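Local coordinates for elicitor protein Hrip2 (Magnaporthe oryzae, PDB 5FID), which is a protein elicitor from the rice blast fungus that probably triggers defence responses in the host plant, at residues A[77-82]-A[120-125]; A[62-67]-A[82-87]; A[90-95]-A[103-108]. The protein carries 1 engineered substitution. One frame throughout, in Å; residues are numbered along the deposited sequence.

Contact 1. Residues A[77-82]-A[120-125]; sequences YYELSS and KKVYGC
Glu-79 OE2 accepts a hydrogen bond from Lys-120 NZ, 2.9 Å away, and the pair is a salt bridge. NZ uses the syn lone pair of OE2, the one on the side of the other carboxylate oxygen. Ser-115 OG also bonds OE2, while OE1 is bonded by Tyr-75 OH of the second subunit. NZ also makes a salt bridge to Glu-83 OE2 and a hydrogen bond with Tyr-75 OH of the second subunit. Bridging both acids, it probably offsets their repulsion in a buried place. Glu-79 reaches this network with CG anti to the backbone N (chi1 174°) and an extended chain. On the way CG passes the carbonyl of Lys-121, and CD rests 3.7 Å from Val-122 CG2.

Further along, Tyr-78 and Tyr-123 form an antiparallel hydrogen-bonded pair. Tyr-78 N lies 2.9 Å from Tyr-123 O, and Tyr-123 N lies 3.0 Å from Tyr-78 O. The Tyr-78 side chain has its CG between the backbone N and the carbonyl carbon (chi1 44°). With CG there, the ring comes back towards 120-125, and Tyr-123 O lies over one face, offset toward the rim. Tyr-78 CE2 touches Tyr-123 CB at 3.5 Å, and Cys-125 CB meets the ring edge 3.7 Å from CE1. Gln-102 O accepts the Tyr-78 hydroxyl. At the non-hydrogen-bonded pair, Gly-124 lets the Tyr-77 ring lie close, CD1 being 3.6 Å from its CA.

The contact ties strand 123-126, the last of the six-stranded antiparallel sheet within the chain, to strand 75-81. Strand 63-69 lies on the other side of 75-81. A disulfide joins Cys-125 of this outer strand to Cys-101, and the second subunit forms backbone hydrogen bonds with Lys-120, Val-122 and Gly-124.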
loop_
_atom_site.group_PDB
_atom_site.type_symbol
_atom_site.label_atom_id
_atom_site.label_comp_id
_atom_site.label_asym_id
_atom_site.label_seq_id
_atom_site.Cartn_x
_atom_site.Cartn_y
_atom_site.Cartn_z
ATOM N N TYR A 77 6.738 -1.468 2.000
ATOM C CA TYR A 77 5.895 -0.857 0.985
ATOM C C TYR A 77 6.639 -0.858 -0.346
ATOM O O TYR A 77 7.855 -0.711 -0.373
ATOM C CB TYR A 77 5.525 0.566 1.408
ATOM C CG TYR A 77 4.836 0.636 2.766
ATOM C CD1 TYR A 77 3.495 0.298 2.911
ATOM C CD2 TYR A 77 5.528 1.031 3.901
ATOM C CE1 TYR A 77 2.863 0.366 4.155
ATOM C CE2 TYR A 77 4.905 1.091 5.139
ATOM C CZ TYR A 77 3.578 0.764 5.258
ATOM O OH TYR A 77 2.965 0.832 6.494
ATOM N N TYR A 78 5.914 -1.043 -1.445
ATOM C CA TYR A 78 6.539 -1.168 -2.758
ATOM C C TYR A 78 5.618 -0.590 -3.824
ATOM O O TYR A 78 4.397 -0.750 -3.762
ATOM C CB TYR A 78 6.867 -2.638 -3.081
ATOM C CG TYR A 78 5.737 -3.566 -2.714
ATOM C CD1 TYR A 78 5.575 -3.999 -1.406
ATOM C CD2 TYR A 78 4.818 -3.986 -3.662
ATOM C CE1 TYR A 78 4.527 -4.823 -1.047
ATOM C CE2 TYR A 78 3.773 -4.816 -3.311
ATOM C CZ TYR A 78 3.632 -5.227 -2.004
ATOM O OH TYR A 78 2.575 -6.048 -1.644
ATOM N N GLU A 79 6.215 0.077 -4.806
ATOM C CA GLU A 79 5.470 0.761 -5.850
ATOM C C GLU A 79 6.151 0.498 -7.181
ATOM O O GLU A 79 7.365 0.670 -7.306
ATOM C CB GLU A 79 5.459 2.266 -5.575
ATOM C CG GLU A 79 4.829 3.131 -6.676
ATOM C CD GLU A 79 4.845 4.616 -6.340
ATOM O OE1 GLU A 79 5.582 5.022 -5.408
ATOM O OE2 GLU A 79 4.114 5.394 -7.009
ATOM N N LEU A 80 5.372 0.071 -8.166
ATOM C CA LEU A 80 5.870 -0.090 -9.530
ATOM C C LEU A 80 5.329 1.076 -10.345
ATOM O O LEU A 80 4.147 1.105 -10.671
ATOM C CB LEU A 80 5.391 -1.420 -10.119
ATOM C CG LEU A 80 5.863 -1.728 -11.546
ATOM C CD1 LEU A 80 7.377 -1.859 -11.586
ATOM C CD2 LEU A 80 5.209 -3.011 -12.059
ATOM N N SER A 81 6.191 2.040 -10.675
ATOM C CA SER A 81 5.713 3.318 -11.210
ATOM C C SER A 81 6.174 3.622 -12.624
ATOM O O SER A 81 7.348 3.454 -12.952
ATOM C CB SER A 81 6.144 4.459 -10.293
ATOM O OG SER A 81 5.734 5.715 -10.810
ATOM N N SER A 82 5.242 4.079 -13.460
ATOM C CA SER A 82 5.595 4.602 -14.780
ATOM C C SER A 82 5.463 6.125 -14.831
ATOM O O SER A 82 5.329 6.699 -15.917
ATOM C CB SER A 82 4.724 3.976 -15.870
ATOM O OG SER A 82 3.352 4.308 -15.690
ATOM N N LYS A 120 -2.200 6.686 -7.998
ATOM C CA LYS A 120 -1.073 6.057 -7.317
ATOM C C LYS A 120 -1.405 4.634 -6.896
ATOM O O LYS A 120 -2.517 4.339 -6.451
ATOM C CB LYS A 120 -0.650 6.888 -6.100
ATOM C CG LYS A 120 -0.145 8.275 -6.466
ATOM C CD LYS A 120 1.214 8.196 -7.166
ATOM C CE LYS A 120 2.340 8.456 -6.183
ATOM N NZ LYS A 120 3.695 8.254 -6.786
ATOM N N LYS A 121 -0.434 3.747 -7.055
ATOM C CA LYS A 121 -0.610 2.358 -6.677
ATOM C C LYS A 121 0.614 1.948 -5.890
ATOM O O LYS A 121 1.701 1.786 -6.438
ATOM C CB LYS A 121 -0.843 1.481 -7.912
ATOM C CG LYS A 121 -2.236 1.700 -8.514
ATOM C CD LYS A 121 -2.529 0.771 -9.677
ATOM C CE LYS A 121 -3.967 0.956 -10.167
ATOM N NZ LYS A 121 -4.243 0.102 -11.370
ATOM N N VAL A 122 0.427 1.852 -4.578
ATOM C CA VAL A 122 1.495 1.529 -3.649
ATOM C C VAL A 122 0.911 0.472 -2.739
ATOM O O VAL A 122 -0.216 0.624 -2.284
ATOM C CB VAL A 122 1.909 2.786 -2.840
ATOM C CG1 VAL A 122 3.050 2.476 -1.872
ATOM C CG2 VAL A 122 2.330 3.898 -3.775
ATOM N N TYR A 123 1.647 -0.613 -2.507
ATOM C CA TYR A 123 1.141 -1.698 -1.672
ATOM C C TYR A 123 2.028 -1.971 -0.469
ATOM O O TYR A 123 3.245 -1.767 -0.533
ATOM C CB TYR A 123 0.964 -2.985 -2.483
ATOM C CG TYR A 123 0.051 -2.834 -3.672
ATOM C CD1 TYR A 123 -1.285 -2.504 -3.512
ATOM C CD2 TYR A 123 0.519 -3.038 -4.953
ATOM C CE1 TYR A 123 -2.128 -2.370 -4.607
ATOM C CE2 TYR A 123 -0.314 -2.904 -6.050
ATOM C CZ TYR A 123 -1.631 -2.567 -5.868
ATOM O OH TYR A 123 -2.455 -2.441 -6.960
ATOM N N GLY A 124 1.403 -2.433 0.615
ATOM C CA GLY A 124 2.107 -2.846 1.819
ATOM C C GLY A 124 2.001 -4.347 2.080
ATOM O O GLY A 124 1.041 -5.003 1.661
ATOM N N CYS A 125 2.989 -4.888 2.790
ATOM C CA CYS A 125 3.055 -6.313 3.068
ATOM C C CYS A 125 3.862 -6.512 4.352
ATOM O O CYS A 125 4.856 -5.820 4.562
ATOM C CB CYS A 125 3.757 -7.008 1.894
ATOM S SG CYS A 125 3.827 -8.801 1.939
#

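Contact 2. Residues A[62-67]-A[82-87]; sequences PMFIGY and SEWGNP. Engineered in segment 62-67: Met-63 (natural residue Leu).
Phe-64 and Trp-84 bring their rings together obliquely. The Phe-64 ring centroid is 4.3 Å from that of the six-membered ring of the indole, and the planes are 41° apart. This is neither a parallel stack nor a T-shaped pair. Phe-64 CD2 stands over one face of the indole, offset toward the rim, and comes within 3.5 Å of Trp-84 CE3. Pro-62 CG lies at the indole edge, near its plane. The Phe-64 ring has the backbone N of Gly-66 at its own edge. Glu-83 OE1 reaches the far end of the Phe-64 ring, 3.5 Å from CZ. The same oxygen is hydrogen-bonded to Ser-81 OG.

The indole belongs to a type I beta turn from Ser-82 to Gly-85, closed by a bond from Gly-85 N to Ser-82 O. The turn follows strand 75-81 and folds the chain back over the start of the adjacent strand 63-69. On that strand's other flank, Thr-50 and Lys-52 of strand 49-54 also touch Trp-84.

A water joins the two backbones. It donates to Pro-62 O at 2.7 Å and accepts from Trp-84 N at the same 2.7 Å. Gly-85 then carries the chain past Pro-62 and Met-63. It has phi 137°, where a CB would jam against the preceding carbonyl O. Its carbonyl O receives a CA-H...O contact from Met-63 CA at 3.5 Å.

Met-63, an engineered residue (leucine in the natural sequence), is present as selenomethionine. It lies side by side with Asn-86, pointing the same way, with SE 3.9 Å from Asn-86 OD1. That oxygen accepts the backbone N of Phe-88. Pro-87 CD packs 4.1 Å from Met-63 CB.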
loop_
_atom_site.group_PDB
_atom_site.type_symbol
_atom_site.label_atom_id
_atom_site.label_comp_id
_atom_site.label_asym_id
_atom_site.label_seq_id
_atom_site.Cartn_x
_atom_site.Cartn_y
_atom_site.Cartn_z
ATOM N N PRO A 62 12.858 6.838 -17.112
ATOM C CA PRO A 62 12.911 5.484 -16.566
ATOM C C PRO A 62 11.605 5.058 -15.902
ATOM O O PRO A 62 10.800 5.877 -15.441
ATOM C CB PRO A 62 13.965 5.610 -15.476
ATOM C CG PRO A 62 13.711 7.001 -14.929
ATOM C CD PRO A 62 13.284 7.841 -16.118
HETATM N N MSE A 63 11.426 3.750 -15.823
HETATM C CA MSE A 63 10.431 3.188 -14.942
HETATM C C MSE A 63 11.076 3.256 -13.568
HETATM O O MSE A 63 12.278 3.445 -13.473
HETATM C CB MSE A 63 10.172 1.740 -15.338
HETATM C CG MSE A 63 8.933 1.154 -14.722
HETATM SE SE MSE A 63 8.991 -0.777 -14.958
HETATM C CE MSE A 63 10.458 -1.259 -13.771
ATOM N N PHE A 64 10.292 3.170 -12.499
ATOM C CA PHE A 64 10.904 3.016 -11.178
ATOM C C PHE A 64 10.210 2.039 -10.249
ATOM O O PHE A 64 9.013 1.760 -10.375
ATOM C CB PHE A 64 11.254 4.367 -10.498
ATOM C CG PHE A 64 10.120 5.039 -9.760
ATOM C CD1 PHE A 64 9.719 4.595 -8.504
ATOM C CD2 PHE A 64 9.526 6.182 -10.278
ATOM C CE1 PHE A 64 8.695 5.240 -7.799
ATOM C CE2 PHE A 64 8.499 6.840 -9.579
ATOM C CZ PHE A 64 8.087 6.368 -8.343
ATOM N N ILE A 65 11.000 1.497 -9.328
ATOM C CA ILE A 65 10.485 0.639 -8.277
ATOM C C ILE A 65 10.802 1.350 -6.985
ATOM O O ILE A 65 11.967 1.614 -6.685
ATOM C CB ILE A 65 11.191 -0.728 -8.280
ATOM C CG1 ILE A 65 10.888 -1.463 -9.595
ATOM C CG2 ILE A 65 10.748 -1.558 -7.072
ATOM C CD1 ILE A 65 12.057 -2.210 -10.149
ATOM N N GLY A 66 9.774 1.691 -6.219
ATOM C CA GLY A 66 10.010 2.376 -4.964
ATOM C C GLY A 66 9.746 1.427 -3.818
ATOM O O GLY A 66 8.804 0.646 -3.875
ATOM N N TYR A 67 10.570 1.481 -2.780
ATOM C CA TYR A 67 10.291 0.694 -1.588
ATOM C C TYR A 67 10.645 1.466 -0.327
ATOM O O TYR A 67 11.498 2.344 -0.350
ATOM C CB TYR A 67 11.039 -0.642 -1.627
ATOM C CG TYR A 67 12.541 -0.534 -1.479
ATOM C CD1 TYR A 67 13.364 -0.460 -2.596
ATOM C CD2 TYR A 67 13.137 -0.528 -0.226
ATOM C CE1 TYR A 67 14.751 -0.379 -2.467
ATOM C CE2 TYR A 67 14.507 -0.435 -0.086
ATOM C CZ TYR A 67 15.312 -0.366 -1.205
ATOM O OH TYR A 67 16.682 -0.280 -1.053
ATOM N N SER A 82 5.242 4.079 -13.460
ATOM C CA SER A 82 5.595 4.602 -14.780
ATOM C C SER A 82 5.463 6.125 -14.831
ATOM O O SER A 82 5.329 6.699 -15.917
ATOM C CB SER A 82 4.724 3.976 -15.870
ATOM O OG SER A 82 3.352 4.308 -15.690
ATOM N N GLU A 83 5.519 6.779 -13.668
ATOM C CA GLU A 83 5.340 8.234 -13.579
ATOM C C GLU A 83 6.416 9.037 -14.291
ATOM O O GLU A 83 6.188 10.190 -14.661
ATOM C CB GLU A 83 5.296 8.690 -12.117
ATOM C CG GLU A 83 4.043 8.327 -11.360
ATOM C CD GLU A 83 4.224 8.523 -9.874
ATOM O OE1 GLU A 83 5.081 7.817 -9.279
ATOM O OE2 GLU A 83 3.526 9.387 -9.299
ATOM N N TRP A 84 7.593 8.442 -14.461
ATOM C CA TRP A 84 8.688 9.126 -15.154
ATOM C C TRP A 84 8.983 8.511 -16.514
ATOM O O TRP A 84 9.926 8.929 -17.194
ATOM C CB TRP A 84 9.969 9.097 -14.309
ATOM C CG TRP A 84 9.780 9.594 -12.894
ATOM C CD1 TRP A 84 8.777 10.394 -12.432
ATOM C CD2 TRP A 84 10.622 9.312 -11.765
ATOM N NE1 TRP A 84 8.942 10.633 -11.085
ATOM C CE2 TRP A 84 10.066 9.978 -10.650
ATOM C CE3 TRP A 84 11.781 8.552 -11.589
ATOM C CZ2 TRP A 84 10.642 9.918 -9.373
ATOM C CZ3 TRP A 84 12.358 8.498 -10.321
ATOM C CH2 TRP A 84 11.782 9.172 -9.229
ATOM N N GLY A 85 8.187 7.516 -16.898
ATOM C CA GLY A 85 8.386 6.804 -18.150
ATOM C C GLY A 85 8.222 5.298 -17.971
ATOM O O GLY A 85 8.047 4.824 -16.861
ATOM N N ASN A 86 8.257 4.550 -19.069
ATOM C CA ASN A 86 8.262 3.091 -19.015
ATOM C C ASN A 86 8.725 2.503 -20.333
ATOM O O ASN A 86 7.931 2.366 -21.266
ATOM C CB ASN A 86 6.889 2.507 -18.674
ATOM C CG ASN A 86 6.932 0.986 -18.550
ATOM O OD1 ASN A 86 8.017 0.379 -18.546
ATOM N ND2 ASN A 86 5.767 0.362 -18.444
ATOM N N PRO A 87 10.014 2.142 -20.405
ATOM C CA PRO A 87 10.636 1.588 -21.609
ATOM C C PRO A 87 10.072 0.217 -21.927
ATOM O O PRO A 87 10.269 -0.288 -23.038
ATOM C CB PRO A 87 12.109 1.444 -21.207
ATOM C CG PRO A 87 12.299 2.359 -20.060
ATOM C CD PRO A 87 10.991 2.342 -19.323
HETATM O O HOH W 1 8.630 6.002 -13.777
#

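Contact 3. Residues A[90-95]-A[103-108]; sequences DKRVTL and DFNCAP
Asp-90 meets Pro-108 through its backbone, its O lying 3.5 Å from Pro-108 CB. Its carboxylate turns to the neighbouring Lys-91, whose NZ forms a salt bridge with OD2. Lys-91 O takes a CA-H...O contact from Pro-108 CA. A water lies 2.8 Å from both Lys-91 O and Ala-107 O, bridging the two segments just beyond the paired strands. It can donate to either, but has more acceptors in reach than protons.

Arg-92 starts with CG anti to the backbone N (chi1 180°), and its chain bends at chi3. NH1 bonds Asn-105 OD1 at 2.8 Å. The oxygen is in the guanidinium plane, but NH1 stands above the plane of the amide carbonyl. The two flat groups are turned 62° apart. Ala-107 CA and Pro-108 CD lie over one face of the guanidinium.

Val-93 and Cys-106 form a hydrogen-bonded antiparallel pair. Val-93 N to Cys-106 O is 3.0 Å and Cys-106 N to Val-93 O 2.8 Å. Thr-94 and Asn-105 are the non-hydrogen-bonded pair. Their side chains run side by side, and Thr-94 CG2 touches Asn-105 OD1 at 3.5 Å. Leu-95 and Phe-104 close a second hydrogen-bonded pair, and their CD2 atoms meet at 3.9 Å.

This is a beta hairpin with two chemically distinct faces. Val-93, Leu-95, Phe-104 and Cys-106 turn inward onto Leu-80, and Cys-106 is joined to Cys-113 by a disulfide. The implication is a strand pair held by regular backbone bonds, with apolar contact on one face and the Arg-92 to Asn-105 hydrogen bond on the more exposed side.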
loop_
_atom_site.group_PDB
_atom_site.type_symbol
_atom_site.label_atom_id
_atom_site.label_comp_id
_atom_site.label_asym_id
_atom_site.label_seq_id
_atom_site.Cartn_x
_atom_site.Cartn_y
_atom_site.Cartn_z
ATOM N N ASP A 90 5.463 -2.168 -23.652
ATOM C CA ASP A 90 5.000 -3.169 -24.612
ATOM C C ASP A 90 5.218 -4.612 -24.132
ATOM O O ASP A 90 4.914 -5.559 -24.858
ATOM C CB ASP A 90 5.727 -2.972 -25.954
ATOM C CG ASP A 90 7.245 -3.118 -25.830
ATOM O OD1 ASP A 90 7.809 -2.757 -24.775
ATOM O OD2 ASP A 90 7.889 -3.598 -26.795
ATOM N N LYS A 91 5.756 -4.776 -22.923
ATOM C CA LYS A 91 6.076 -6.101 -22.383
ATOM C C LYS A 91 5.425 -6.309 -21.018
ATOM O O LYS A 91 4.825 -5.389 -20.466
ATOM C CB LYS A 91 7.587 -6.266 -22.247
ATOM C CG LYS A 91 8.347 -6.134 -23.545
ATOM C CD LYS A 91 7.996 -7.275 -24.506
ATOM C CE LYS A 91 8.798 -7.147 -25.790
ATOM N NZ LYS A 91 9.233 -5.730 -25.956
ATOM N N ARG A 92 5.541 -7.515 -20.472
ATOM C CA ARG A 92 4.994 -7.784 -19.146
ATOM C C ARG A 92 6.019 -7.416 -18.071
ATOM O O ARG A 92 7.206 -7.731 -18.198
ATOM C CB ARG A 92 4.598 -9.260 -19.013
ATOM C CG ARG A 92 4.016 -9.623 -17.649
ATOM C CD ARG A 92 3.435 -11.036 -17.639
ATOM N NE ARG A 92 2.373 -11.185 -18.629
ATOM C CZ ARG A 92 1.082 -10.957 -18.401
ATOM N NH1 ARG A 92 0.664 -10.568 -17.203
ATOM N NH2 ARG A 92 0.207 -11.123 -19.378
ATOM N N VAL A 93 5.562 -6.730 -17.031
ATOM C CA VAL A 93 6.401 -6.410 -15.878
ATOM C C VAL A 93 5.677 -6.815 -14.602
ATOM O O VAL A 93 4.502 -6.484 -14.403
ATOM C CB VAL A 93 6.761 -4.907 -15.814
ATOM C CG1 VAL A 93 7.540 -4.596 -14.548
ATOM C CG2 VAL A 93 7.580 -4.498 -17.039
ATOM N N THR A 94 6.380 -7.546 -13.740
ATOM C CA THR A 94 5.818 -7.968 -12.460
ATOM C C THR A 94 6.620 -7.345 -11.334
ATOM O O THR A 94 7.807 -7.087 -11.488
ATOM C CB THR A 94 5.840 -9.505 -12.316
ATOM O OG1 THR A 94 7.197 -9.966 -12.366
ATOM C CG2 THR A 94 5.057 -10.156 -13.441
ATOM N N LEU A 95 5.972 -7.091 -10.205
ATOM C CA LEU A 95 6.687 -6.692 -9.000
ATOM C C LEU A 95 5.980 -7.373 -7.849
ATOM O O LEU A 95 4.787 -7.155 -7.631
ATOM C CB LEU A 95 6.663 -5.171 -8.814
ATOM C CG LEU A 95 7.354 -4.658 -7.538
ATOM C CD1 LEU A 95 8.862 -4.801 -7.652
ATOM C CD2 LEU A 95 6.979 -3.202 -7.246
ATOM N N ASP A 103 0.208 -7.879 -5.457
ATOM C CA ASP A 103 1.363 -7.746 -6.346
ATOM C C ASP A 103 1.028 -6.815 -7.502
ATOM O O ASP A 103 -0.115 -6.382 -7.665
ATOM C CB ASP A 103 1.737 -9.109 -6.965
ATOM C CG ASP A 103 2.357 -10.074 -5.966
ATOM O OD1 ASP A 103 2.356 -9.775 -4.758
ATOM O OD2 ASP A 103 2.826 -11.158 -6.389
ATOM N N PHE A 104 2.037 -6.536 -8.319
ATOM C CA PHE A 104 1.821 -5.965 -9.638
ATOM C C PHE A 104 2.075 -7.071 -10.647
ATOM O O PHE A 104 3.131 -7.721 -10.622
ATOM C CB PHE A 104 2.825 -4.846 -9.919
ATOM C CG PHE A 104 2.576 -3.576 -9.154
ATOM C CD1 PHE A 104 1.863 -2.531 -9.733
ATOM C CD2 PHE A 104 3.092 -3.401 -7.881
ATOM C CE1 PHE A 104 1.654 -1.343 -9.049
ATOM C CE2 PHE A 104 2.883 -2.210 -7.192
ATOM C CZ PHE A 104 2.162 -1.184 -7.778
ATOM N N ASN A 105 1.122 -7.307 -11.536
ATOM C CA ASN A 105 1.390 -8.145 -12.696
ATOM C C ASN A 105 0.840 -7.401 -13.898
ATOM O O ASN A 105 -0.332 -7.532 -14.244
ATOM C CB ASN A 105 0.762 -9.535 -12.548
ATOM C CG ASN A 105 0.978 -10.405 -13.775
ATOM O OD1 ASN A 105 1.742 -10.054 -14.676
ATOM N ND2 ASN A 105 0.301 -11.550 -13.816
ATOM N N CYS A 106 1.701 -6.599 -14.513
ATOM C CA CYS A 106 1.281 -5.665 -15.548
ATOM C C CYS A 106 1.483 -6.258 -16.931
ATOM O O CYS A 106 2.612 -6.417 -17.410
ATOM C CB CYS A 106 2.011 -4.321 -15.390
ATOM S SG CYS A 106 1.638 -3.466 -13.806
ATOM N N ALA A 107 0.365 -6.597 -17.564
ATOM C CA ALA A 107 0.375 -7.208 -18.881
ATOM C C ALA A 107 0.951 -6.229 -19.890
ATOM O O ALA A 107 0.957 -5.015 -19.643
ATOM C CB ALA A 107 -1.051 -7.609 -19.272
ATOM N N PRO A 108 1.446 -6.745 -21.025
ATOM C CA PRO A 108 1.885 -5.873 -22.117
ATOM C C PRO A 108 0.839 -4.811 -22.451
ATOM O O PRO A 108 -0.347 -5.141 -22.586
ATOM C CB PRO A 108 2.038 -6.847 -23.286
ATOM C CG PRO A 108 2.463 -8.130 -22.625
ATOM C CD PRO A 108 1.720 -8.171 -21.309
HETATM O O HOH W 2 3.208 -3.351 -19.437
#

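How the contacts relate
Contact 1 is the most buried of the three. Contacts 2 and 3 are partly buried, contact 3 with more exposed residues. Contact 1 and the 62-67 side of contact 2 belong to the same six-stranded sheet; 82-87 is the loop after strand 75-81. A probable hydrogen bond from Glu-79 N to Gly-66 O links them. Contact 3 lies in the other sheet. Its Phe-104 packs against Lys-121 O and the Tyr-123 ring of contact 1, while Ile-65 and Met-63 of contact 2 reach Leu-95 and Val-93. Contacts 1 and 3 rest on strand pairing. Contact 2 instead relies on aromatic packing and a bridging water. Buried charges mark contact 1, whereas the polar side chains of contact 3 lie nearer solvent.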